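Side-chain contacts in beta-galactosidase/beta-glucuronidase (Faecalibacterium prausnitzii L2-6, PDB 6MVF), which binds flavin mononucleotide and, as a glycoside hydrolase of family 2, hydrolyses beta-glucuronides, while a beta-galactosidase activity is only presumed: residues Pro181-Thr186 and Val256-Gln261; Ser201-Pro206 and Phe210-Ser215; Ala195-Lys200 and Ala272-Arg277; Glu217-Cys222 and Asp242-Ser247. One frame throughout, in Å; residues are numbered along the deposited sequence.

Overall arrangement
All four contacts belong to one beta-sandwich domain. Contacts 1, 2 and 3 are buried and join its two sheets. Contact 4 lies at the surface, between two loops. Contacts 1 and 3 are wholly apolar across their segments. They use neighbouring strands in both sheets, and their centres are about 11 Å apart. Contact 2 shares strand 195-204 with contact 3 and adds a buried hydroxyl bond to its valine packing. Contacts 1 and 2 each also send one side chain out of the sandwich to the flavin. Contact 4 is polar, with a carboxylate beside a phenol, and touches contact 3 through the loop 242-247.

Contact 1: residues Pro181-Thr186 and Val256-Gln261; sequences PGIMVT and VVARLQ. With FMN (flavin mononucleotide), chain G.
Ile183 and Val185 face Val256 and Ala258 across the two sheets of a beta sandwich, the immunoglobulin-like domain of family 2 glycoside hydrolases. Strands 183-186 and 256-261 run roughly antiparallel, at 144°, with their axes 9.4 Å apart. They lie in different sheets, and no hydrogen bond joins them.

The contact between them is apolar. Ile183 has CG1 anti to the backbone N (chi1 -171°) and stays extended beyond it. This carries CD1 across the interface to Ala258 CB, 3.7 Å away. The same Ile183 CD1 lies 4.2 Å from Val256 CG1. Val185 and Val256 meet tip to tip, Val185 CG1 being 3.9 Å from Val256 CG2. Ile199 and Ile270 add to this core.

Met184 points out of the other side of the strand and meets the cofactor. Its chain bends at the last torsion (chi3 -63°) over the dimethylbenzene end of the flavin. Met184 SD sits above the flavin plane at the C7-C8 rim, 3.7 Å from FMN C8, and Met184 CE is 3.7 Å from FMN C8M. With an alanine here, the sulfur and methyl would be gone, and this end of the flavin face would probably lose part of its apolar cover.

Asn387, outside the segments, bonds the strand's backbone twice, Asn387 ND2 to Ile183 O and Asn387 OD1 to Val185 N.

Contact 2: residues Ser201-Pro206 and Phe210-Ser215; sequences SFVTNP and FTVMYS. With FMN (flavin mononucleotide), chain G.
Tyr214 OH is held by two partners. Ser201 OG donates a hydrogen bond to Tyr214 OH, at 2.8 Å, and Tyr214 OH also bonds the carbonyl O of Thr234. The buried phenol oxygen thus has a partner both for its lone pairs and for its proton. Ser201 carries its OG between the backbone N and the carbonyl carbon (chi1 61°), which aims the hydroxyl into the interface at the phenol. Thr234 also binds Ser201 O through its own hydroxyl, so it holds both partners of the bond.

Apolar groups close in beside this polar pair. Val212 CG1 packs 3.8 Å from Ser201 OG and also lies over the rim of one face of the Tyr214 ring. Val203 and Val212 slide past each other in opposite directions, with Val203 CG2 4.0 Å from Val212 CG2. Phe173 touches Ser201, Val203 and Val212.

Phe202 points away from segment 210-215 and serves the cofactor. Its ring lies nearly parallel to the flavin and offset, with FMN C4A over one face toward the rim. Phe202 CE2 is 3.4 Å from FMN N5, and Phe202 CD2 is 3.4 Å from FMN C4. The cover therefore falls on the pyrimidine side and the middle of the isoalloxazine. Asp174 and Tyr177 hydrogen-bond FMN in the same pocket.

The chain passes here from one sheet of a beta sandwich to the other. The inward residues fill the sandwich, while the outward phenylalanine forms a wall of the FMN site.

Contact 3: residues Ala195-Lys200 and Ala272-Arg277; sequences ATFEIK and ANVGVR
Ala195 and Phe197 meet Val274 and Val276 in an apolar contact inside the beta sandwich, between its two sheets. Strand 195-204 belongs to one sheet. The partner segment continues strand 265-274, an outermost strand of the other sheet within this chain. No hydrogen bond crosses between the segments, and the site lies away from the FMN pocket.

Phe197 and Val276 carry most of the contact. Phe197 has CG anti to the carbonyl carbon (chi1 -62°), which swings the ring toward the valines. Val274 comes in at the ring edge, in its plane, with Val274 CG2 3.7 Å from Phe197 CE2. Val276 crosses the Phe197 side chain at about a right angle. The two valines thus meet adjacent ring atoms. Ile216 and Val240 also touch Phe197.

Around the pair, the backbone of Ala195 is bonded to Val240 in the neighbouring strand, and that of Val276 to Trp246 of the loop 242-247. Val276 spreads its two methyls between two partners. Val276 CG1 rests 3.7 Å from Ala195 CB, and Val276 CG2 lies 3.9 Å from Phe197 CZ.

Contact 4: residues Glu217-Cys222 and Asp242-Ser247; sequences EDPYGC and DAELWS
Glu244 has CG anti to the carbonyl carbon (chi1 -82°) and is extended beyond it, which sends its carboxylate out to Tyr220. Tyr220 also has CG anti to its carbonyl carbon (chi1 -39°), and its ring reaches back toward Glu244.

The two side chains cross at about a right angle. Glu244 OE2 lies at the ring edge, near its plane, 3.4 Å from Tyr220 CE2. Ring and carboxylate planes are 24° apart. Tyr220 OH gives a weak hydrogen bond to Glu244 OE2, at 3.4 Å, and stands 3.1 Å from Glu244 OE1. Pro219 flanks the carboxylate, with Pro219 CG 4.1 Å from Glu244 OE2.

Tyr220 sits in the hairpin that joins strands 211-217 and 223-230 of the beta sandwich. Asp218 to Gly221 make a type I turn, and its last residue, Gly221, forms a G1 beta bulge. Asp218 N bonds Cys222 O at 2.9 Å. Asp218 OD1 accepts Cys222 N at 2.9 Å, from above the carboxylate plane, and Tyr220 N weakly. Pro219 CB lies over the centre of the Tyr220 ring.

Asp218 OD2 is 5.8 Å from Glu244 OE2, and the donors on each carboxylate probably offset the nearby like charge. Replacing Glu244 by an alanine would remove the carboxylate, and Tyr220 OH would probably lose its weakly bound acceptor. The backbone N of Glu244 is bonded to Tyr254 OH, and the Tyr254 side chain also touches Pro219.

Contact 1: residues Pro181-Thr186 and Val256-Gln261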
# COMPACT_ATOMS: atom_id res chain seq x y z
N PRO A 181 29.61 6.87 2.24
CA PRO A 181 28.39 7.66 2.00
C PRO A 181 28.64 9.13 1.71
O PRO A 181 27.71 9.82 1.25
CB PRO A 181 27.61 7.47 3.31
CG PRO A 181 28.70 7.28 4.36
CD PRO A 181 29.84 6.56 3.66
N GLY A 182 29.85 9.64 1.95
CA GLY A 182 30.12 11.05 1.80
C GLY A 182 29.93 11.87 3.05
O GLY A 182 30.13 13.09 3.01
N ILE A 183 29.55 11.25 4.16
CA ILE A 183 29.32 11.97 5.41
C ILE A 183 29.64 11.04 6.57
O ILE A 183 29.34 9.84 6.53
CB ILE A 183 27.87 12.51 5.45
CG1 ILE A 183 27.66 13.46 6.63
CG2 ILE A 183 26.86 11.38 5.49
CD1 ILE A 183 26.37 14.22 6.55
N MET A 184 30.31 11.58 7.59
CA MET A 184 30.55 10.86 8.83
C MET A 184 29.98 11.65 10.00
O MET A 184 30.04 12.89 10.04
CB MET A 184 32.04 10.56 9.02
CG MET A 184 32.90 11.77 9.18
SD MET A 184 34.63 11.28 9.32
CE MET A 184 34.63 10.32 10.84
N VAL A 185 29.38 10.93 10.95
CA VAL A 185 28.62 11.53 12.03
C VAL A 185 29.04 10.85 13.32
O VAL A 185 28.87 9.64 13.47
CB VAL A 185 27.09 11.39 11.82
CG1 VAL A 185 26.34 12.14 12.91
CG2 VAL A 185 26.67 11.87 10.41
N THR A 186 29.55 11.63 14.26
CA THR A 186 29.89 11.11 15.58
C THR A 186 28.95 11.72 16.61
O THR A 186 29.14 12.87 17.02
CB THR A 186 31.35 11.43 15.91
OG1 THR A 186 32.20 10.94 14.86
CG2 THR A 186 31.75 10.79 17.23
N VAL A 256 20.53 12.83 10.11
CA VAL A 256 21.36 13.95 9.68
C VAL A 256 21.23 14.07 8.17
O VAL A 256 21.47 13.11 7.43
CB VAL A 256 22.82 13.77 10.11
CG1 VAL A 256 23.65 14.96 9.68
CG2 VAL A 256 22.90 13.57 11.62
N VAL A 257 20.81 15.24 7.70
CA VAL A 257 20.64 15.53 6.29
C VAL A 257 21.69 16.56 5.90
O VAL A 257 21.93 17.51 6.66
CB VAL A 257 19.22 16.05 6.00
CG1 VAL A 257 19.06 16.43 4.53
CG2 VAL A 257 18.18 14.99 6.44
N ALA A 258 22.33 16.38 4.75
CA ALA A 258 23.33 17.33 4.28
C ALA A 258 23.01 17.72 2.85
O ALA A 258 22.84 16.85 2.00
CB ALA A 258 24.77 16.76 4.36
N ARG A 259 22.95 19.03 2.60
CA ARG A 259 22.56 19.56 1.30
C ARG A 259 23.64 20.48 0.76
O ARG A 259 23.96 21.49 1.40
CB ARG A 259 21.25 20.34 1.39
CG ARG A 259 20.04 19.49 1.24
CD ARG A 259 18.78 20.34 1.05
NE ARG A 259 17.61 19.50 1.25
CZ ARG A 259 16.99 19.37 2.42
NH1 ARG A 259 17.42 20.05 3.48
NH2 ARG A 259 15.93 18.56 2.52
N LEU A 260 24.17 20.14 -0.42
CA LEU A 260 25.06 21.02 -1.16
C LEU A 260 24.24 22.05 -1.94
O LEU A 260 23.49 21.70 -2.85
CB LEU A 260 25.95 20.18 -2.08
CG LEU A 260 27.08 20.93 -2.79
CD1 LEU A 260 28.10 21.52 -1.80
CD2 LEU A 260 27.75 20.02 -3.79
N GLN A 261 24.42 23.33 -1.60
CA GLN A 261 23.51 24.40 -1.96
C GLN A 261 24.23 25.46 -2.78
O GLN A 261 25.33 25.89 -2.43
CB GLN A 261 22.93 25.06 -0.68
CG GLN A 261 21.88 26.16 -0.89
CD GLN A 261 20.47 25.60 -1.15
OE1 GLN A 261 20.21 24.39 -1.07
NE2 GLN A 261 19.55 26.50 -1.49
N1 FMN G . 37.79 11.48 2.65
C2 FMN G . 37.17 11.74 1.50
O2 FMN G . 37.72 12.40 0.61
N3 FMN G . 35.96 11.31 1.22
C4 FMN G . 35.25 10.61 2.05
O4 FMN G . 34.13 10.22 1.79
C4A FMN G . 35.84 10.31 3.31
N5 FMN G . 35.14 9.59 4.14
C5A FMN G . 35.62 9.27 5.33
C6 FMN G . 34.85 8.52 6.18
C7 FMN G . 35.31 8.19 7.40
C7M FMN G . 34.48 7.38 8.31
C8 FMN G . 36.65 8.61 7.79
C8M FMN G . 37.18 8.23 9.13
C9 FMN G . 37.42 9.36 6.93
C9A FMN G . 36.95 9.72 5.71
N10 FMN G . 37.73 10.45 4.83
C10 FMN G . 37.18 10.78 3.59
C1' FMN G . 39.03 10.88 5.32
C2' FMN G . 40.34 10.41 4.72
O2' FMN G . 40.57 9.23 5.45
C3' FMN G . 41.50 11.32 5.03
O3' FMN G . 41.02 12.60 5.39
C4' FMN G . 42.43 11.57 3.86
O4' FMN G . 41.60 11.78 2.73
C5' FMN G . 43.46 10.47 3.62
O5' FMN G . 43.03 9.57 2.62
P FMN G . 43.67 8.14 2.36
O1P FMN G . 43.48 7.98 0.91
O2P FMN G . 45.09 8.27 2.83
O3P FMN G . 42.96 7.11 3.17

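Contact 2: residues Ser201-Pro206 and Phe210-Ser215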
# COMPACT_ATOMS: atom_id res chain seq x y z
N SER A 201 31.31 16.19 6.11
CA SER A 201 30.96 15.70 4.78
C SER A 201 32.09 16.06 3.82
O SER A 201 32.99 16.84 4.14
CB SER A 201 29.62 16.27 4.30
OG SER A 201 29.67 17.69 4.21
N PHE A 202 32.04 15.49 2.62
CA PHE A 202 33.15 15.58 1.68
C PHE A 202 32.59 15.90 0.30
O PHE A 202 31.79 15.14 -0.24
CB PHE A 202 33.95 14.28 1.66
CG PHE A 202 34.44 13.88 3.01
CD1 PHE A 202 35.63 14.40 3.51
CD2 PHE A 202 33.70 13.02 3.81
CE1 PHE A 202 36.08 14.05 4.77
CE2 PHE A 202 34.15 12.66 5.07
CZ PHE A 202 35.34 13.18 5.55
N VAL A 203 33.03 17.03 -0.25
CA VAL A 203 32.48 17.54 -1.50
C VAL A 203 33.53 17.41 -2.59
O VAL A 203 34.66 17.89 -2.44
CB VAL A 203 32.00 18.99 -1.34
CG1 VAL A 203 31.27 19.45 -2.60
CG2 VAL A 203 31.10 19.11 -0.09
N THR A 204 33.15 16.75 -3.68
CA THR A 204 33.93 16.73 -4.91
C THR A 204 33.64 18.00 -5.68
O THR A 204 32.48 18.37 -5.89
CB THR A 204 33.56 15.50 -5.76
OG1 THR A 204 33.83 14.30 -5.02
CG2 THR A 204 34.32 15.47 -7.10
N ASN A 205 34.70 18.68 -6.10
CA ASN A 205 34.65 19.98 -6.76
C ASN A 205 33.93 21.05 -5.94
O ASN A 205 33.03 21.71 -6.47
CB ASN A 205 33.98 19.85 -8.12
CG ASN A 205 34.73 18.93 -9.03
OD1 ASN A 205 35.96 19.02 -9.15
ND2 ASN A 205 34.01 18.01 -9.66
N PRO A 206 34.32 21.28 -4.69
CA PRO A 206 33.76 22.42 -3.96
C PRO A 206 34.18 23.72 -4.62
O PRO A 206 35.01 23.75 -5.52
CB PRO A 206 34.37 22.30 -2.56
CG PRO A 206 35.67 21.63 -2.81
CD PRO A 206 35.45 20.68 -3.96
N PHE A 210 29.26 27.27 -3.28
CA PHE A 210 28.55 26.14 -2.68
C PHE A 210 28.69 26.17 -1.15
O PHE A 210 29.78 26.40 -0.62
CB PHE A 210 29.08 24.83 -3.24
CG PHE A 210 28.70 24.59 -4.68
CD1 PHE A 210 27.39 24.26 -5.02
CD2 PHE A 210 29.66 24.66 -5.68
CE1 PHE A 210 27.02 24.03 -6.33
CE2 PHE A 210 29.30 24.43 -7.01
CZ PHE A 210 27.98 24.12 -7.34
N THR A 211 27.59 25.94 -0.45
CA THR A 211 27.59 25.70 0.98
C THR A 211 27.05 24.30 1.28
O THR A 211 26.45 23.64 0.43
CB THR A 211 26.75 26.74 1.74
OG1 THR A 211 25.47 26.84 1.12
CG2 THR A 211 27.41 28.09 1.77
N VAL A 212 27.27 23.84 2.50
CA VAL A 212 26.66 22.62 3.00
C VAL A 212 25.73 23.00 4.16
O VAL A 212 26.18 23.52 5.19
CB VAL A 212 27.71 21.59 3.44
CG1 VAL A 212 27.03 20.39 4.10
CG2 VAL A 212 28.54 21.14 2.24
N MET A 213 24.43 22.75 3.98
CA MET A 213 23.42 23.06 4.99
C MET A 213 23.06 21.75 5.68
O MET A 213 22.52 20.84 5.05
CB MET A 213 22.20 23.72 4.37
CG MET A 213 22.52 24.99 3.57
SD MET A 213 21.04 25.82 2.95
CE MET A 213 20.16 24.41 2.28
N TYR A 214 23.38 21.67 6.96
CA TYR A 214 23.13 20.49 7.78
C TYR A 214 21.84 20.66 8.55
O TYR A 214 21.60 21.71 9.15
CB TYR A 214 24.26 20.28 8.77
CG TYR A 214 25.61 19.95 8.19
CD1 TYR A 214 25.83 18.74 7.56
CD2 TYR A 214 26.68 20.83 8.31
CE1 TYR A 214 27.06 18.42 7.06
CE2 TYR A 214 27.92 20.52 7.79
CZ TYR A 214 28.11 19.30 7.18
OH TYR A 214 29.33 18.96 6.66
N SER A 215 21.03 19.62 8.56
CA SER A 215 19.78 19.61 9.30
C SER A 215 19.64 18.29 10.04
O SER A 215 19.93 17.23 9.47
CB SER A 215 18.60 19.83 8.35
OG SER A 215 17.37 19.52 8.99
N1 FMN G . 37.79 11.48 2.65
C2 FMN G . 37.17 11.74 1.50
O2 FMN G . 37.72 12.40 0.61
N3 FMN G . 35.96 11.31 1.22
C4 FMN G . 35.25 10.61 2.05
O4 FMN G . 34.13 10.22 1.79
C4A FMN G . 35.84 10.31 3.31
N5 FMN G . 35.14 9.59 4.14
C5A FMN G . 35.62 9.27 5.33
C6 FMN G . 34.85 8.52 6.18
C7 FMN G . 35.31 8.19 7.40
C7M FMN G . 34.48 7.38 8.31
C8 FMN G . 36.65 8.61 7.79
C8M FMN G . 37.18 8.23 9.13
C9 FMN G . 37.42 9.36 6.93
C9A FMN G . 36.95 9.72 5.71
N10 FMN G . 37.73 10.45 4.83
C10 FMN G . 37.18 10.78 3.59
C1' FMN G . 39.03 10.88 5.32
C2' FMN G . 40.34 10.41 4.72
O2' FMN G . 40.57 9.23 5.45
C3' FMN G . 41.50 11.32 5.03
O3' FMN G . 41.02 12.60 5.39
C4' FMN G . 42.43 11.57 3.86
O4' FMN G . 41.60 11.78 2.73
C5' FMN G . 43.46 10.47 3.62
O5' FMN G . 43.03 9.57 2.62
P FMN G . 43.67 8.14 2.36
O1P FMN G . 43.48 7.98 0.91
O2P FMN G . 45.09 8.27 2.83
O3P FMN G . 42.96 7.11 3.17

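Contact 3: residues Ala195-Lys200 and Ala272-Arg277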
# COMPACT_ATOMS: atom_id res chain seq x y z
N ALA A 195 23.02 16.19 23.15
CA ALA A 195 23.94 15.41 22.33
C ALA A 195 24.63 16.33 21.35
O ALA A 195 24.02 17.26 20.81
CB ALA A 195 23.22 14.28 21.59
N THR A 196 25.92 16.09 21.16
CA THR A 196 26.69 16.71 20.09
C THR A 196 26.75 15.73 18.93
O THR A 196 26.84 14.51 19.13
CB THR A 196 28.10 17.08 20.54
OG1 THR A 196 28.72 15.91 21.10
CG2 THR A 196 28.08 18.19 21.58
N PHE A 197 26.65 16.26 17.72
CA PHE A 197 26.84 15.51 16.48
C PHE A 197 28.00 16.20 15.81
O PHE A 197 27.82 17.27 15.21
CB PHE A 197 25.60 15.54 15.59
CG PHE A 197 24.39 14.92 16.21
CD1 PHE A 197 23.77 15.51 17.31
CD2 PHE A 197 23.86 13.74 15.70
CE1 PHE A 197 22.64 14.91 17.88
CE2 PHE A 197 22.73 13.14 16.26
CZ PHE A 197 22.11 13.72 17.34
N GLU A 198 29.19 15.64 15.95
CA GLU A 198 30.30 16.09 15.13
C GLU A 198 30.11 15.49 13.76
O GLU A 198 30.00 14.27 13.63
CB GLU A 198 31.64 15.67 15.73
CG GLU A 198 31.83 16.16 17.14
CD GLU A 198 33.02 15.50 17.83
OE1 GLU A 198 34.17 15.86 17.49
OE2 GLU A 198 32.80 14.61 18.69
N ILE A 199 30.03 16.33 12.75
CA ILE A 199 29.72 15.93 11.39
C ILE A 199 30.84 16.41 10.47
O ILE A 199 31.34 17.54 10.62
CB ILE A 199 28.37 16.53 10.95
CG1 ILE A 199 27.27 16.10 11.92
CG2 ILE A 199 28.03 16.16 9.51
CD1 ILE A 199 26.08 17.02 11.85
N LYS A 200 31.24 15.56 9.54
CA LYS A 200 32.04 15.99 8.41
C LYS A 200 31.48 15.38 7.13
O LYS A 200 31.19 14.18 7.10
CB LYS A 200 33.52 15.62 8.59
CG LYS A 200 34.45 16.24 7.52
CD LYS A 200 35.79 16.67 8.15
CE LYS A 200 36.90 16.91 7.12
NZ LYS A 200 38.00 15.89 7.25
N ALA A 272 21.78 10.30 6.71
CA ALA A 272 22.29 9.23 7.55
C ALA A 272 21.43 9.11 8.80
O ALA A 272 21.16 10.11 9.47
CB ALA A 272 23.75 9.48 7.92
N ASN A 273 21.02 7.89 9.12
CA ASN A 273 20.38 7.59 10.39
C ASN A 273 21.45 7.26 11.42
O ASN A 273 22.37 6.48 11.15
CB ASN A 273 19.39 6.43 10.22
CG ASN A 273 18.28 6.77 9.24
OD1 ASN A 273 18.05 7.93 8.92
ND2 ASN A 273 17.57 5.75 8.77
N VAL A 274 21.35 7.91 12.59
CA VAL A 274 22.37 7.77 13.61
C VAL A 274 21.68 7.70 14.97
O VAL A 274 20.53 8.10 15.13
CB VAL A 274 23.40 8.93 13.59
CG1 VAL A 274 24.09 9.03 12.21
CG2 VAL A 274 22.73 10.24 13.97
N GLY A 275 22.42 7.17 15.94
CA GLY A 275 21.92 7.06 17.29
C GLY A 275 22.93 7.60 18.28
O GLY A 275 24.14 7.61 18.01
N VAL A 276 22.42 8.05 19.42
CA VAL A 276 23.23 8.61 20.49
C VAL A 276 23.38 7.56 21.59
O VAL A 276 22.40 7.20 22.26
CB VAL A 276 22.60 9.90 21.05
CG1 VAL A 276 23.60 10.66 21.90
CG2 VAL A 276 22.06 10.76 19.91
N ARG A 277 24.59 7.04 21.78
CA ARG A 277 24.84 6.14 22.90
C ARG A 277 26.31 6.20 23.25
O ARG A 277 27.16 6.47 22.40
CB ARG A 277 24.46 4.68 22.59
CG ARG A 277 25.42 3.93 21.71
CD ARG A 277 25.17 4.24 20.27
NE ARG A 277 26.11 3.59 19.36
CZ ARG A 277 27.34 4.04 19.14
NH1 ARG A 277 27.76 5.12 19.80
NH2 ARG A 277 28.14 3.40 18.29

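Contact 4: residues Glu217-Cys222 and Asp242-Ser247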
# COMPACT_ATOMS: atom_id res chain seq x y z
N GLU A 217 16.99 15.85 12.08
CA GLU A 217 15.58 15.54 12.31
C GLU A 217 15.47 14.51 13.43
O GLU A 217 16.24 13.55 13.48
CB GLU A 217 14.92 15.02 11.03
CG GLU A 217 14.87 16.07 9.92
CD GLU A 217 14.54 15.52 8.54
OE1 GLU A 217 14.53 14.27 8.35
OE2 GLU A 217 14.30 16.34 7.62
N ASP A 218 14.51 14.72 14.33
CA ASP A 218 14.30 13.86 15.50
C ASP A 218 13.61 12.58 15.03
O ASP A 218 13.31 12.41 13.85
CB ASP A 218 13.54 14.64 16.58
CG ASP A 218 12.05 14.88 16.25
OD1 ASP A 218 11.53 14.42 15.21
OD2 ASP A 218 11.38 15.57 17.05
N PRO A 219 13.35 11.62 15.94
CA PRO A 219 12.74 10.36 15.50
C PRO A 219 11.42 10.54 14.76
O PRO A 219 11.08 9.71 13.90
CB PRO A 219 12.56 9.59 16.81
CG PRO A 219 13.70 10.08 17.68
CD PRO A 219 13.82 11.54 17.35
N TYR A 220 10.69 11.61 15.04
CA TYR A 220 9.38 11.88 14.46
C TYR A 220 9.44 12.71 13.18
O TYR A 220 8.39 13.06 12.64
CB TYR A 220 8.49 12.55 15.53
CG TYR A 220 8.73 11.94 16.91
CD1 TYR A 220 8.09 10.76 17.30
CD2 TYR A 220 9.65 12.52 17.79
CE1 TYR A 220 8.36 10.18 18.56
CE2 TYR A 220 9.92 11.95 19.04
CZ TYR A 220 9.28 10.78 19.42
OH TYR A 220 9.56 10.23 20.66
N GLY A 221 10.64 13.03 12.68
CA GLY A 221 10.80 13.77 11.45
C GLY A 221 10.95 15.28 11.56
O GLY A 221 11.21 15.93 10.55
N CYS A 222 10.80 15.85 12.75
CA CYS A 222 10.88 17.30 12.94
C CYS A 222 12.32 17.77 13.07
O CYS A 222 13.13 17.18 13.79
CB CYS A 222 10.13 17.72 14.21
SG CYS A 222 8.40 17.24 14.30
N ASP A 242 17.92 17.80 24.94
CA ASP A 242 16.98 16.76 25.35
C ASP A 242 17.05 15.54 24.42
O ASP A 242 16.04 15.09 23.87
CB ASP A 242 15.56 17.31 25.41
CG ASP A 242 15.44 18.49 26.37
OD1 ASP A 242 15.94 18.37 27.52
OD2 ASP A 242 14.85 19.53 25.96
N ALA A 243 18.25 15.03 24.22
CA ALA A 243 18.46 13.97 23.25
C ALA A 243 17.78 12.68 23.69
O ALA A 243 17.81 12.31 24.87
CB ALA A 243 19.95 13.73 23.06
N GLU A 244 17.13 12.00 22.75
CA GLU A 244 16.62 10.66 22.98
C GLU A 244 17.73 9.67 22.66
O GLU A 244 18.13 9.53 21.50
CB GLU A 244 15.37 10.41 22.14
CG GLU A 244 14.12 10.98 22.79
CD GLU A 244 12.89 10.76 21.94
OE1 GLU A 244 12.28 9.66 22.00
OE2 GLU A 244 12.52 11.71 21.20
N LEU A 245 18.24 8.99 23.68
CA LEU A 245 19.38 8.11 23.46
C LEU A 245 18.95 6.83 22.73
O LEU A 245 17.78 6.43 22.77
CB LEU A 245 20.04 7.74 24.78
CG LEU A 245 20.45 8.95 25.63
CD1 LEU A 245 21.17 8.51 26.88
CD2 LEU A 245 21.31 9.88 24.81
N TRP A 246 19.93 6.22 22.06
CA TRP A 246 19.78 4.92 21.40
C TRP A 246 20.21 3.79 22.33
O TRP A 246 21.28 3.85 22.95
CB TRP A 246 20.63 4.91 20.11
CG TRP A 246 20.46 3.66 19.29
CD1 TRP A 246 19.62 3.50 18.23
CD2 TRP A 246 21.12 2.40 19.47
NE1 TRP A 246 19.72 2.22 17.73
CE2 TRP A 246 20.63 1.52 18.48
CE3 TRP A 246 22.07 1.92 20.37
CZ2 TRP A 246 21.07 0.20 18.36
CZ3 TRP A 246 22.51 0.62 20.25
CH2 TRP A 246 22.00 -0.23 19.26
N SER A 247 19.38 2.75 22.43
CA SER A 247 19.79 1.50 23.08
C SER A 247 19.07 0.34 22.39
O SER A 247 18.19 0.55 21.56
CB SER A 247 19.50 1.50 24.58
OG SER A 247 18.12 1.30 24.85